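PDB 4U10: poly-beta-1,6-N-acetyl-D-glucosamine N-deacetylase from Aggregatibacter actinomycetemcomitans, which probably removes N-acetyl groups from the exopolysaccharide poly-beta-1,6-N-acetyl-D-glucosamine, the segment described being the metal-binding polysaccharide deacetylase part of a longer chain. Local coordinates for residues A166-N171 and K181-Q186; E175-Y180 and N214-D219; N39-N44 and S257-F262; Y4-Y9 and H228-G233; E132-G137 and R197-K202. One frame throughout, in Å; residues are numbered along the deposited sequence. Where two conformers were deposited one is given.

Contact 1 (A166-N171 and K181-Q186)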
# COMPACT_ATOMS: atom_id res chain seq x y z
N ALA A 166 -11.98 7.36 -12.01
CA ALA A 166 -12.96 7.46 -13.11
C ALA A 166 -14.36 7.66 -12.57
O ALA A 166 -14.77 6.85 -11.75
CB ALA A 166 -12.92 6.15 -13.91
N PRO A 167 -15.09 8.74 -13.00
CA PRO A 167 -16.50 8.74 -12.75
C PRO A 167 -17.13 7.47 -13.34
O PRO A 167 -16.79 7.05 -14.44
CB PRO A 167 -17.00 9.99 -13.47
CG PRO A 167 -15.78 10.86 -13.69
CD PRO A 167 -14.73 9.80 -13.97
N GLU A 168 -18.02 6.88 -12.57
CA GLU A 168 -18.78 5.75 -12.93
C GLU A 168 -19.93 6.03 -13.91
O GLU A 168 -20.63 7.02 -13.79
CB GLU A 168 -19.35 5.17 -11.65
CG GLU A 168 -19.84 3.76 -11.84
CD GLU A 168 -20.33 3.11 -10.55
OE1 GLU A 168 -20.52 3.77 -9.48
OE2 GLU A 168 -20.45 1.91 -10.62
N TYR A 169 -20.09 5.10 -14.82
CA TYR A 169 -21.18 5.05 -15.74
C TYR A 169 -22.09 3.92 -15.30
O TYR A 169 -21.71 2.78 -15.37
CB TYR A 169 -20.66 4.77 -17.14
CG TYR A 169 -21.74 4.90 -18.15
CD1 TYR A 169 -22.04 6.15 -18.73
CD2 TYR A 169 -22.50 3.81 -18.52
CE1 TYR A 169 -23.09 6.30 -19.65
CE2 TYR A 169 -23.57 3.94 -19.42
CZ TYR A 169 -23.84 5.19 -19.99
OH TYR A 169 -24.84 5.31 -20.92
N LYS A 170 -23.25 4.26 -14.79
CA LYS A 170 -24.28 3.30 -14.34
C LYS A 170 -25.62 4.01 -14.51
O LYS A 170 -25.69 5.26 -14.57
CB LYS A 170 -24.07 2.88 -12.89
CG LYS A 170 -24.08 4.04 -11.95
CD LYS A 170 -23.97 3.62 -10.50
CE LYS A 170 -24.02 4.88 -9.67
NZ LYS A 170 -23.01 5.91 -10.01
N ASN A 171 -26.67 3.21 -14.59
CA ASN A 171 -28.02 3.71 -14.87
C ASN A 171 -28.02 4.55 -16.15
O ASN A 171 -28.67 5.57 -16.22
CB ASN A 171 -28.53 4.54 -13.71
CG ASN A 171 -28.50 3.81 -12.37
OD1 ASN A 171 -28.75 2.59 -12.26
ND2 ASN A 171 -28.22 4.56 -11.35
N LYS A 181 -16.74 13.08 -6.72
CA LYS A 181 -15.95 13.55 -5.61
C LYS A 181 -16.46 13.05 -4.27
O LYS A 181 -15.66 12.71 -3.37
CB LYS A 181 -15.83 15.07 -5.57
CG LYS A 181 -14.96 15.49 -4.38
CD LYS A 181 -14.52 16.94 -4.38
CE LYS A 181 -13.47 17.20 -3.31
NZ LYS A 181 -12.24 16.39 -3.58
N ASN A 182 -17.77 13.09 -4.08
CA ASN A 182 -18.46 12.58 -2.91
C ASN A 182 -18.12 11.10 -2.63
O ASN A 182 -17.97 10.69 -1.52
CB ASN A 182 -20.00 12.64 -3.15
CG ASN A 182 -20.62 13.98 -2.77
OD1 ASN A 182 -19.94 14.93 -2.37
ND2 ASN A 182 -21.96 14.04 -2.88
N ARG A 183 -18.13 10.31 -3.71
CA ARG A 183 -17.83 8.89 -3.64
C ARG A 183 -16.42 8.68 -3.06
O ARG A 183 -16.27 7.89 -2.17
CB ARG A 183 -17.97 8.18 -5.01
CG ARG A 183 -17.60 6.70 -4.98
CD ARG A 183 -18.23 5.89 -6.13
NE ARG A 183 -17.83 6.43 -7.44
CZ ARG A 183 -16.68 6.19 -8.07
NH1 ARG A 183 -15.76 5.34 -7.57
NH2 ARG A 183 -16.43 6.80 -9.21
N LEU A 184 -15.42 9.45 -3.52
CA LEU A 184 -14.08 9.37 -2.95
C LEU A 184 -13.96 9.91 -1.52
O LEU A 184 -13.35 9.27 -0.61
CB LEU A 184 -13.10 10.10 -3.84
CG LEU A 184 -13.11 9.87 -5.32
CD1 LEU A 184 -11.89 10.55 -5.93
CD2 LEU A 184 -13.17 8.43 -5.73
N VAL A 185 -14.52 11.10 -1.26
CA VAL A 185 -14.45 11.66 0.05
C VAL A 185 -15.05 10.70 1.09
O VAL A 185 -14.46 10.47 2.12
CB VAL A 185 -15.19 13.01 0.14
CG1 VAL A 185 -15.20 13.50 1.59
CG2 VAL A 185 -14.49 14.03 -0.77
N GLN A 186 -16.21 10.13 0.83
CA GLN A 186 -16.84 9.31 1.89
C GLN A 186 -16.13 7.98 2.07
O GLN A 186 -16.03 7.50 3.20
CB GLN A 186 -18.33 9.11 1.66
CG GLN A 186 -19.10 10.45 1.49
CD GLN A 186 -18.75 11.51 2.56
OE1 GLN A 186 -18.88 12.72 2.34
NE2 GLN A 186 -18.25 11.07 3.66
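Within the polysaccharide deacetylase region, an arginine from helix 177-199 reaches the backbone approaching a two-stranded hairpin, and Arg183 meets Ala166 there. Arg183 NH2 gives Ala166 O a hydrogen bond of 3.0 Å, bent to 137° at the hydrogen. The carbonyl oxygen lies at the edge of the guanidinium, close to its plane, while the donor is tilted 24° from the plane of the carbonyl. CG of Arg183 lies opposite its backbone N (chi1 177°), and the chain bends at chi3, which brings NH2 to within 4.1 Å of Glu168 CB. Glu168 OE1 stands over one face of the guanidinium, 4.3 Å from Arg183 NE; no N-H points at it, so any attraction is probably electrostatic only. The same oxygen is in a salt bridge with Lys170 NZ, whose hydrogen bond is weak. The stronger partner of the arginine is Glu175, and Ala163 O accepts from NH1. Arg183 thus spans from helix 177-199 to the loop leading into strand 169-170, touching Val152 of strand 151-153.

Contact 2 (E175-Y180 and N214-D219)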
# COMPACT_ATOMS: atom_id res chain seq x y z
N GLU A 175 -21.63 9.67 -13.61
CA GLU A 175 -21.60 10.45 -12.38
C GLU A 175 -21.34 11.90 -12.61
O GLU A 175 -20.49 12.24 -13.37
CB GLU A 175 -20.42 9.98 -11.51
CG GLU A 175 -20.78 8.85 -10.59
CD GLU A 175 -19.61 8.44 -9.71
OE1 GLU A 175 -18.44 8.53 -10.17
OE2 GLU A 175 -19.91 8.12 -8.56
N SER A 176 -21.95 12.76 -11.84
CA SER A 176 -21.56 14.15 -11.90
C SER A 176 -20.22 14.31 -11.18
O SER A 176 -19.77 13.41 -10.49
CB SER A 176 -22.63 15.01 -11.29
OG SER A 176 -22.78 14.75 -9.94
N LYS A 177 -19.55 15.42 -11.44
CA LYS A 177 -18.24 15.62 -10.81
C LYS A 177 -18.46 15.66 -9.30
O LYS A 177 -17.63 15.14 -8.56
CB LYS A 177 -17.57 16.89 -11.33
CG LYS A 177 -16.08 16.99 -11.03
CD LYS A 177 -15.30 15.75 -11.48
CE LYS A 177 -13.86 16.09 -11.60
NZ LYS A 177 -13.78 17.55 -11.96
N THR A 178 -19.59 16.18 -8.87
CA THR A 178 -19.95 16.23 -7.51
C THR A 178 -20.26 14.88 -6.93
O THR A 178 -19.87 14.63 -5.81
CB THR A 178 -21.12 17.22 -7.34
OG1 THR A 178 -20.59 18.52 -7.67
CG2 THR A 178 -21.52 17.27 -5.96
N GLU A 179 -20.92 14.01 -7.68
CA GLU A 179 -21.19 12.64 -7.23
C GLU A 179 -19.84 11.86 -7.11
O GLU A 179 -19.58 11.17 -6.15
CB GLU A 179 -22.18 11.96 -8.19
CG GLU A 179 -23.49 12.73 -8.41
CD GLU A 179 -24.56 12.01 -9.26
OE1 GLU A 179 -24.39 11.74 -10.51
OE2 GLU A 179 -25.63 11.70 -8.61
N TYR A 180 -18.97 12.02 -8.08
CA TYR A 180 -17.70 11.34 -8.13
C TYR A 180 -16.82 11.78 -6.95
O TYR A 180 -16.25 10.95 -6.20
CB TYR A 180 -17.06 11.61 -9.51
CG TYR A 180 -15.62 11.25 -9.61
CD1 TYR A 180 -15.13 10.05 -9.05
CD2 TYR A 180 -14.70 12.12 -10.24
CE1 TYR A 180 -13.81 9.74 -9.14
CE2 TYR A 180 -13.38 11.82 -10.33
CZ TYR A 180 -12.92 10.66 -9.75
OH TYR A 180 -11.56 10.40 -9.83
N ASN A 214 -5.44 10.89 -9.04
CA ASN A 214 -5.61 12.14 -9.71
C ASN A 214 -5.84 13.23 -8.68
O ASN A 214 -5.75 13.01 -7.47
CB ASN A 214 -6.75 12.05 -10.77
CG ASN A 214 -8.13 11.90 -10.15
OD1 ASN A 214 -8.35 12.33 -9.05
ND2 ASN A 214 -9.02 11.29 -10.85
N ASP A 215 -6.09 14.44 -9.16
CA ASP A 215 -6.32 15.59 -8.30
C ASP A 215 -7.55 15.48 -7.42
O ASP A 215 -7.53 15.93 -6.27
CB ASP A 215 -6.34 16.94 -9.10
CG ASP A 215 -7.35 16.97 -10.24
OD1 ASP A 215 -7.64 15.93 -10.90
OD2 ASP A 215 -7.82 18.08 -10.48
N VAL A 216 -8.60 14.85 -7.91
CA VAL A 216 -9.79 14.75 -7.07
C VAL A 216 -9.52 13.79 -5.89
O VAL A 216 -9.86 14.03 -4.74
CB VAL A 216 -11.01 14.33 -7.93
CG1 VAL A 216 -12.24 14.01 -7.07
CG2 VAL A 216 -11.36 15.45 -8.91
N ALA A 217 -8.90 12.67 -6.21
CA ALA A 217 -8.56 11.68 -5.21
C ALA A 217 -7.62 12.31 -4.20
O ALA A 217 -7.75 12.09 -3.01
CB ALA A 217 -7.90 10.49 -5.87
N ILE A 218 -6.67 13.12 -4.65
CA ILE A 218 -5.70 13.71 -3.72
C ILE A 218 -6.41 14.58 -2.73
O ILE A 218 -6.12 14.54 -1.53
CB ILE A 218 -4.63 14.58 -4.47
CG1 ILE A 218 -3.52 13.70 -5.02
CG2 ILE A 218 -3.99 15.54 -3.50
CD1 ILE A 218 -2.61 14.39 -6.02
N ASP A 219 -7.32 15.39 -3.20
CA ASP A 219 -8.00 16.33 -2.33
C ASP A 219 -9.00 15.60 -1.39
O ASP A 219 -9.18 16.00 -0.25
CB ASP A 219 -8.73 17.40 -3.12
CG ASP A 219 -9.40 18.46 -2.20
OD1 ASP A 219 -8.64 19.20 -1.53
OD2 ASP A 219 -10.66 18.48 -2.09
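Tyr180 and Val216 mark the nearest backbone approach of two helix beginnings, their CA atoms 8.7 Å apart. The polar link is made by the hydroxyl of Tyr180, which accepts from Asn214: ND2 to OH is 2.9 Å, nearly straight at 164°. Ring and amide stand almost perpendicular, with planes 89° apart, yet the hydroxyl lies close to the amide plane. Asn214 is also an N-cap. Its OD1 receives Ala217 N at 2.9 Å, nearly in line with the C=O bond, and Val216 N more weakly. With CG between its backbone N and carbonyl carbon (chi1 69°), the amide can turn OD1 back to the helix and ND2 outward to the tyrosine. Val216 adds packing beside this link, CG1 resting 4.1 Å from Tyr180 CE2 and CG2 lying 3.7 Å from Lys177 CE. Helix 177-199 begins with a capping box of Ser176 and Glu179; Ser176 N donates to Glu179 OE1 at 3.0 Å, while the place of Ser176 OG is less sure. Tyr180 OH is further hydrogen-bonded to Val164 O, its stronger partner. One asparagine amide therefore does two jobs: its oxygen caps the amino end of helix 215-222 and its nitrogen links that end to Tyr180.

Contact 3 (N39-N44 and S257-F262). With ZN (zinc ion), chain E.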
# COMPACT_ATOMS: atom_id res chain seq x y z
N ASN A 39 18.69 -8.36 2.41
CA ASN A 39 20.16 -8.49 2.41
C ASN A 39 20.93 -7.54 1.50
O ASN A 39 21.96 -7.03 1.90
CB ASN A 39 20.54 -9.91 2.01
CG ASN A 39 20.23 -10.89 3.08
OD1 ASN A 39 20.08 -10.53 4.25
ND2 ASN A 39 20.11 -12.17 2.69
N TRP A 40 20.47 -7.33 0.28
CA TRP A 40 21.14 -6.49 -0.66
C TRP A 40 21.09 -5.05 -0.17
O TRP A 40 22.09 -4.31 -0.33
CB TRP A 40 20.50 -6.59 -2.03
CG TRP A 40 21.23 -5.79 -2.99
CD1 TRP A 40 22.28 -6.21 -3.76
CD2 TRP A 40 21.06 -4.39 -3.29
NE1 TRP A 40 22.75 -5.18 -4.53
CE2 TRP A 40 22.03 -4.05 -4.26
CE3 TRP A 40 20.17 -3.39 -2.84
CZ2 TRP A 40 22.14 -2.75 -4.78
CZ3 TRP A 40 20.28 -2.10 -3.37
CH2 TRP A 40 21.27 -1.79 -4.33
N LEU A 41 19.95 -4.64 0.42
CA LEU A 41 19.85 -3.27 0.91
C LEU A 41 20.91 -3.06 1.99
O LEU A 41 21.65 -2.08 1.93
CB LEU A 41 18.44 -2.95 1.48
CG LEU A 41 17.26 -2.98 0.51
CD1 LEU A 41 15.94 -2.95 1.25
CD2 LEU A 41 17.38 -1.79 -0.42
N LYS A 42 20.97 -3.95 2.98
CA LYS A 42 21.82 -3.68 4.17
C LYS A 42 23.31 -3.81 3.80
O LYS A 42 24.15 -3.12 4.40
CB LYS A 42 21.51 -4.62 5.33
CG LYS A 42 22.10 -6.03 5.20
CD LYS A 42 21.55 -6.90 6.32
CE LYS A 42 22.32 -8.19 6.57
NZ LYS A 42 22.37 -9.03 5.35
N ASP A 43 23.59 -4.71 2.84
CA ASP A 43 24.96 -4.99 2.35
C ASP A 43 25.38 -3.99 1.26
O ASP A 43 26.37 -4.22 0.58
CB ASP A 43 25.09 -6.43 1.77
CG ASP A 43 24.90 -7.53 2.83
OD1 ASP A 43 24.88 -7.18 4.02
OD2 ASP A 43 24.71 -8.75 2.53
N ASN A 44 24.59 -2.94 1.04
CA ASN A 44 24.96 -1.88 0.10
C ASN A 44 24.77 -0.47 0.66
O ASN A 44 24.84 0.53 -0.08
CB ASN A 44 24.24 -2.08 -1.19
CG ASN A 44 24.63 -3.40 -1.84
OD1 ASN A 44 24.36 -4.49 -1.30
ND2 ASN A 44 25.35 -3.30 -2.92
N SER A 257 20.12 -5.27 -9.85
CA SER A 257 20.48 -4.13 -10.72
C SER A 257 19.28 -3.18 -10.86
O SER A 257 19.43 -1.93 -10.84
CB SER A 257 20.97 -4.60 -12.06
OG SER A 257 19.93 -5.26 -12.72
N THR A 258 18.09 -3.77 -10.96
CA THR A 258 16.83 -3.02 -10.94
C THR A 258 16.73 -2.14 -9.67
O THR A 258 16.49 -0.93 -9.74
CB THR A 258 15.62 -3.98 -10.99
OG1 THR A 258 15.87 -5.06 -11.89
CG2 THR A 258 14.37 -3.27 -11.44
N ILE A 259 16.91 -2.75 -8.50
CA ILE A 259 16.78 -2.00 -7.25
C ILE A 259 17.85 -0.93 -7.16
O ILE A 259 17.57 0.19 -6.74
CB ILE A 259 16.84 -2.93 -6.01
CG1 ILE A 259 15.56 -3.76 -5.94
CG2 ILE A 259 16.98 -2.15 -4.70
CD1 ILE A 259 15.60 -4.86 -4.90
N LYS A 260 19.06 -1.27 -7.56
CA LYS A 260 20.17 -0.32 -7.54
C LYS A 260 19.93 0.87 -8.44
O LYS A 260 20.12 2.00 -8.04
CB LYS A 260 21.47 -1.00 -7.96
CG LYS A 260 22.63 -0.03 -8.11
CD LYS A 260 23.95 -0.74 -8.37
CE LYS A 260 25.13 0.20 -8.15
NZ LYS A 260 26.37 -0.38 -8.74
N ASN A 261 19.53 0.61 -9.68
CA ASN A 261 19.29 1.72 -10.60
C ASN A 261 18.20 2.65 -10.10
O ASN A 261 18.31 3.87 -10.17
CB ASN A 261 19.00 1.18 -11.98
CG ASN A 261 20.22 0.49 -12.56
OD1 ASN A 261 21.35 0.72 -12.09
ND2 ASN A 261 20.00 -0.39 -13.54
N PHE A 262 17.17 2.06 -9.54
CA PHE A 262 16.12 2.87 -8.94
C PHE A 262 16.64 3.73 -7.80
O PHE A 262 16.43 4.92 -7.76
CB PHE A 262 15.01 1.98 -8.42
CG PHE A 262 13.85 2.72 -7.91
CD1 PHE A 262 12.83 3.12 -8.76
CD2 PHE A 262 13.77 3.06 -6.57
CE1 PHE A 262 11.74 3.80 -8.27
CE2 PHE A 262 12.68 3.73 -6.06
CZ PHE A 262 11.66 4.10 -6.92
ZN ZN E . 24.31 -9.82 4.03
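Trp40 rests its six-membered ring against two successive residues of helix 256-263. Ile259 meets it through the CG2 branch, 3.6 Å from Trp40 CZ3, and the two side chains run past each other in opposite directions. Lys260 contributes the base of its chain: CB is 3.7 Å from Trp40 CZ2, and the two cross at about a right angle. Beyond CB the lysine is extended and its ammonium end points off from Trp40, so its aliphatic root does the packing. Leu41 adds a looser touch from CD2 to Ile259 CG2, at 4.3 Å. What sets the indole in place is partly its first torsion: CG lies opposite the backbone N (chi1 -177°), which carries the ring toward the second helix. Phe256 stacks on it, and Tyr46 meets it with planes about 20° apart.

Away from this apolar seam, Lys42 and Asp43, at and just past the end of helix 31-42, bind a zinc ion. Asp43 OD2 binds it at 1.9 Å, whereas Lys42 NZ is a long ligand at 2.5 Å; direct coordination by lysine would call for the neutral amine. They project from another side of the helix end than Trp40 does. The seam thus joins helix 31-42, which follows strand 29-30, to helix 256-263, the last helix of this fragment; Leu41 touches Tyr46 in the loop before strand 47-48, and Phe262 packs on Ile236.

Contact 4 (Y4-Y9 and H228-G233)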
# COMPACT_ATOMS: atom_id res chain seq x y z
N TYR A 4 14.77 10.03 0.13
CA TYR A 4 14.51 8.62 0.41
C TYR A 4 13.81 7.94 -0.78
O TYR A 4 13.09 8.62 -1.58
CB TYR A 4 13.72 8.48 1.72
CG TYR A 4 12.30 9.00 1.66
CD1 TYR A 4 12.02 10.35 1.90
CD2 TYR A 4 11.27 8.16 1.29
CE1 TYR A 4 10.72 10.83 1.82
CE2 TYR A 4 9.96 8.61 1.24
CZ TYR A 4 9.70 9.94 1.49
OH TYR A 4 8.44 10.40 1.44
N GLY A 5 14.05 6.63 -0.89
CA GLY A 5 13.41 5.78 -1.86
C GLY A 5 12.36 4.92 -1.18
O GLY A 5 12.41 4.70 0.01
N VAL A 6 11.42 4.40 -1.95
CA VAL A 6 10.36 3.57 -1.42
C VAL A 6 10.18 2.32 -2.26
O VAL A 6 10.07 2.43 -3.47
CB VAL A 6 9.01 4.33 -1.30
CG1 VAL A 6 7.99 3.42 -0.60
CG2 VAL A 6 9.15 5.63 -0.49
N LEU A 7 10.11 1.14 -1.64
CA LEU A 7 9.80 -0.08 -2.39
C LEU A 7 8.36 -0.54 -2.16
O LEU A 7 7.88 -0.56 -1.03
CB LEU A 7 10.73 -1.20 -2.05
CG LEU A 7 12.28 -0.98 -2.06
CD1 LEU A 7 13.04 -2.30 -1.82
CD2 LEU A 7 12.69 -0.33 -3.37
N ALA A 8 7.66 -0.91 -3.23
CA ALA A 8 6.25 -1.36 -3.09
C ALA A 8 6.10 -2.86 -3.34
O ALA A 8 6.22 -3.32 -4.49
CB ALA A 8 5.35 -0.57 -4.06
N TYR A 9 5.73 -3.60 -2.32
CA TYR A 9 5.54 -5.03 -2.37
C TYR A 9 4.05 -5.35 -2.20
O TYR A 9 3.31 -4.51 -1.77
CB TYR A 9 6.25 -5.75 -1.21
CG TYR A 9 7.78 -5.76 -1.31
CD1 TYR A 9 8.45 -6.79 -1.98
CD2 TYR A 9 8.54 -4.77 -0.69
CE1 TYR A 9 9.85 -6.76 -2.08
CE2 TYR A 9 9.94 -4.77 -0.75
CZ TYR A 9 10.58 -5.71 -1.43
OH TYR A 9 11.99 -5.65 -1.50
N HIS A 228 0.10 12.91 2.61
CA HIS A 228 1.08 12.01 2.01
C HIS A 228 0.39 10.86 1.28
O HIS A 228 -0.42 10.13 1.83
CB HIS A 228 2.05 11.49 3.07
CG HIS A 228 2.83 12.58 3.71
ND1 HIS A 228 3.93 13.17 3.11
CD2 HIS A 228 2.66 13.22 4.88
CE1 HIS A 228 4.37 14.14 3.88
NE2 HIS A 228 3.62 14.18 4.97
N HIS A 229 0.74 10.70 0.03
CA HIS A 229 0.18 9.63 -0.78
C HIS A 229 1.26 8.85 -1.52
O HIS A 229 2.21 9.42 -2.09
CB HIS A 229 -0.96 10.18 -1.67
CG HIS A 229 -0.55 11.25 -2.62
ND1 HIS A 229 -0.18 10.98 -3.92
CD2 HIS A 229 -0.49 12.59 -2.49
CE1 HIS A 229 0.09 12.11 -4.55
NE2 HIS A 229 -0.06 13.10 -3.69
N PHE A 230 1.11 7.54 -1.56
CA PHE A 230 2.08 6.65 -2.21
C PHE A 230 1.56 6.23 -3.60
O PHE A 230 0.57 5.49 -3.70
CB PHE A 230 2.27 5.38 -1.37
CG PHE A 230 3.15 5.52 -0.12
CD1 PHE A 230 3.51 6.74 0.44
CD2 PHE A 230 3.56 4.35 0.56
CE1 PHE A 230 4.29 6.77 1.63
CE2 PHE A 230 4.35 4.40 1.67
CZ PHE A 230 4.70 5.60 2.19
N ALA A 231 2.30 6.61 -4.64
CA ALA A 231 2.04 6.15 -6.03
C ALA A 231 3.05 5.04 -6.44
O ALA A 231 3.58 4.34 -5.58
CB ALA A 231 2.07 7.37 -6.97
N LEU A 232 3.28 4.79 -7.72
CA LEU A 232 4.32 3.88 -8.11
C LEU A 232 5.44 4.71 -8.75
O LEU A 232 5.80 5.79 -8.23
CB LEU A 232 3.77 2.76 -8.99
CG LEU A 232 2.87 1.77 -8.25
CD1 LEU A 232 2.28 0.71 -9.20
CD2 LEU A 232 3.71 1.10 -7.20
N GLY A 233 5.97 4.22 -9.88
CA GLY A 233 7.22 4.71 -10.47
C GLY A 233 7.13 5.97 -11.32
O GLY A 233 8.07 6.31 -12.02
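Phe230, on strand 228-230, faces Val6 of strand 3-13 across the interior of what is probably a NodB-type polysaccharide deacetylase fold. Phe230 brings CE2 to 4.4 Å from Val6 CG1, a loose contact in which the methyl approaches obliquely, and its ring also meets Trp51 edge-to-face. The chain then leaves the strand through Ala231. Leu232 comes next: with CG opposite the carbonyl carbon (chi1 -70°), its end swings closer to the first strand, and CD2 lies 3.9 Å from Ala8 CB. Strands 3-13 and 228-230 do not pair directly; Val245 of strand 244-245 touches both Val6 and Phe230. Purely apolar between these segments, the contact is nonetheless close to the metal chemistry: Ala8 lies about 5 Å, side chain to side chain, from the zinc ligands His10 and Asp74, and the side chain of Leu232 is about 6 Å from a bound zinc ion, consistent with an apolar border to the metal site.

Contact 5 (E132-G137 and R197-K202)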
# COMPACT_ATOMS: atom_id res chain seq x y z
N GLU A 132 -1.22 -6.22 16.62
CA GLU A 132 0.07 -6.78 17.04
C GLU A 132 1.26 -6.20 16.24
O GLU A 132 2.30 -5.82 16.81
CB GLU A 132 0.04 -8.31 16.93
CG GLU A 132 1.26 -8.99 17.49
CD GLU A 132 1.32 -10.49 17.19
OE1 GLU A 132 0.27 -11.17 17.07
OE2 GLU A 132 2.46 -11.03 17.10
N MSE A 133 1.09 -6.11 14.94
CA MSE A 133 2.14 -5.58 14.06
C MSE A 133 2.41 -4.15 14.34
O MSE A 133 3.55 -3.74 14.34
CB MSE A 133 1.78 -5.74 12.56
CG MSE A 133 2.00 -7.20 12.20
SE MSE A 133 1.73 -7.70 10.33
CE MSE A 133 -0.18 -7.32 10.15
N GLU A 134 1.38 -3.35 14.53
CA GLU A 134 1.54 -1.90 14.82
C GLU A 134 2.18 -1.67 16.19
O GLU A 134 3.05 -0.83 16.32
CB GLU A 134 0.19 -1.18 14.71
CG GLU A 134 0.30 0.34 14.73
CD GLU A 134 0.50 0.92 16.15
OE1 GLU A 134 0.04 0.29 17.16
OE2 GLU A 134 1.15 1.98 16.23
N GLN A 135 1.79 -2.49 17.17
CA GLN A 135 2.30 -2.38 18.53
C GLN A 135 3.78 -2.71 18.60
O GLN A 135 4.49 -2.15 19.44
CB GLN A 135 1.52 -3.35 19.46
CG GLN A 135 0.08 -2.88 19.71
CD GLN A 135 -0.85 -3.98 20.22
OE1 GLN A 135 -0.41 -4.99 20.67
NE2 GLN A 135 -2.15 -3.75 20.17
N SER A 136 4.28 -3.56 17.68
CA SER A 136 5.72 -3.87 17.61
C SER A 136 6.52 -2.62 17.37
O SER A 136 7.74 -2.59 17.53
CB SER A 136 5.95 -4.83 16.46
OG SER A 136 6.07 -4.12 15.24
N GLY A 137 5.85 -1.57 16.95
CA GLY A 137 6.54 -0.41 16.46
C GLY A 137 7.20 -0.55 15.10
O GLY A 137 7.75 0.39 14.62
N ARG A 197 -10.37 3.22 14.67
CA ARG A 197 -11.00 2.56 15.75
C ARG A 197 -10.35 1.23 16.10
O ARG A 197 -10.46 0.85 17.26
CB ARG A 197 -12.47 2.36 15.50
CG ARG A 197 -12.87 1.16 14.61
CD ARG A 197 -14.29 1.34 14.09
NE ARG A 197 -15.27 1.26 15.20
CZ ARG A 197 -16.60 1.43 15.14
NH1 ARG A 197 -17.25 1.71 14.01
NH2 ARG A 197 -17.32 1.30 16.28
N GLN A 198 -9.72 0.52 15.15
CA GLN A 198 -9.07 -0.75 15.49
C GLN A 198 -7.69 -0.51 16.04
O GLN A 198 -7.23 -1.27 16.84
CB GLN A 198 -8.99 -1.64 14.24
CG GLN A 198 -10.31 -1.96 13.64
CD GLN A 198 -11.09 -3.00 14.42
OE1 GLN A 198 -10.57 -3.74 15.26
NE2 GLN A 198 -12.36 -3.09 14.08
N ILE A 199 -7.02 0.55 15.61
CA ILE A 199 -5.57 0.71 15.69
C ILE A 199 -5.18 1.82 16.69
O ILE A 199 -4.10 1.73 17.28
CB ILE A 199 -4.98 1.01 14.26
CG1 ILE A 199 -5.13 -0.21 13.34
CG2 ILE A 199 -3.51 1.40 14.21
CD1 ILE A 199 -4.72 -1.49 14.01
N GLY A 200 -6.03 2.83 16.82
CA GLY A 200 -5.79 3.96 17.73
C GLY A 200 -5.08 5.16 17.10
O GLY A 200 -4.83 6.17 17.77
N LYS A 201 -4.71 5.03 15.83
CA LYS A 201 -4.00 6.05 15.05
C LYS A 201 -4.78 6.21 13.72
O LYS A 201 -5.00 5.20 13.03
CB LYS A 201 -2.59 5.56 14.69
CG LYS A 201 -1.50 5.90 15.68
CD LYS A 201 -1.18 4.74 16.58
CE LYS A 201 0.24 4.83 17.11
NZ LYS A 201 0.45 3.72 18.07
N LYS A 202 -5.24 7.41 13.39
CA LYS A 202 -5.77 7.70 12.02
C LYS A 202 -4.66 7.47 11.03
O LYS A 202 -3.53 7.93 11.25
CB LYS A 202 -6.18 9.18 11.84
CG LYS A 202 -7.52 9.60 12.37
CD LYS A 202 -7.65 11.13 12.19
CE LYS A 202 -9.10 11.56 12.04
NZ LYS A 202 -9.79 10.86 10.89
O HOH W 1 -2.30 -0.54 17.38
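Glu134 and Lys201 carry the charged part of this contact, a salt bridge at the surface between the end of helix 127-135 and the loop that follows helix 177-199. Lys201 NZ donates to Glu134 OE2 at 2.6 Å, meeting that oxygen on its syn side but 32° out of the carboxylate plane. The glutamate chain is bent at chi2 (-79°) and the lysine at its own chi2, folds that bring the two charged groups together. Water provides the second polar link: one molecule donates to Glu134 OE1 at 2.5 Å and to Ile199 O at 2.9 Å, bridging the carboxylate to the last turn of helix 177-199. The apolar share is small, with Ile199 CG2 4.0 Å from Glu134 CG, although Ile199 also packs on Val130 and Arg131 of helix 127-135. Beyond Ile199 the chain turns at Gly200, whose positive phi favours glycine. Both carboxylate oxygens are thus engaged, one by an ammonium and one by water, and the negative charge of Glu134 is probably at least partly compensated.

In the fold
The extremes, contacts 4 and 5, differ in both burial and chemistry. Contact 4 is the buried one, its centre about 8 Å from the centre of the chain, and is apolar; contact 5 lies at the surface and relies on charge and water. Contacts 1, 2 and 3 are partly buried, more than 20 Å out between centres, and mixed in kind. Contacts 1, 2 and 5 all use helix 177-199, the first two near its start and the last at its end. Contacts 1 and 2 touch through the salt bridge of Arg183 with Glu175; contact 1 is mainly polar, contact 2 mixes one hydrogen bond with apolar packing. Contact 3, on the opposite side of the centre from both, is an aromatic and aliphatic seam that meets contact 4 through Phe262 and Leu41.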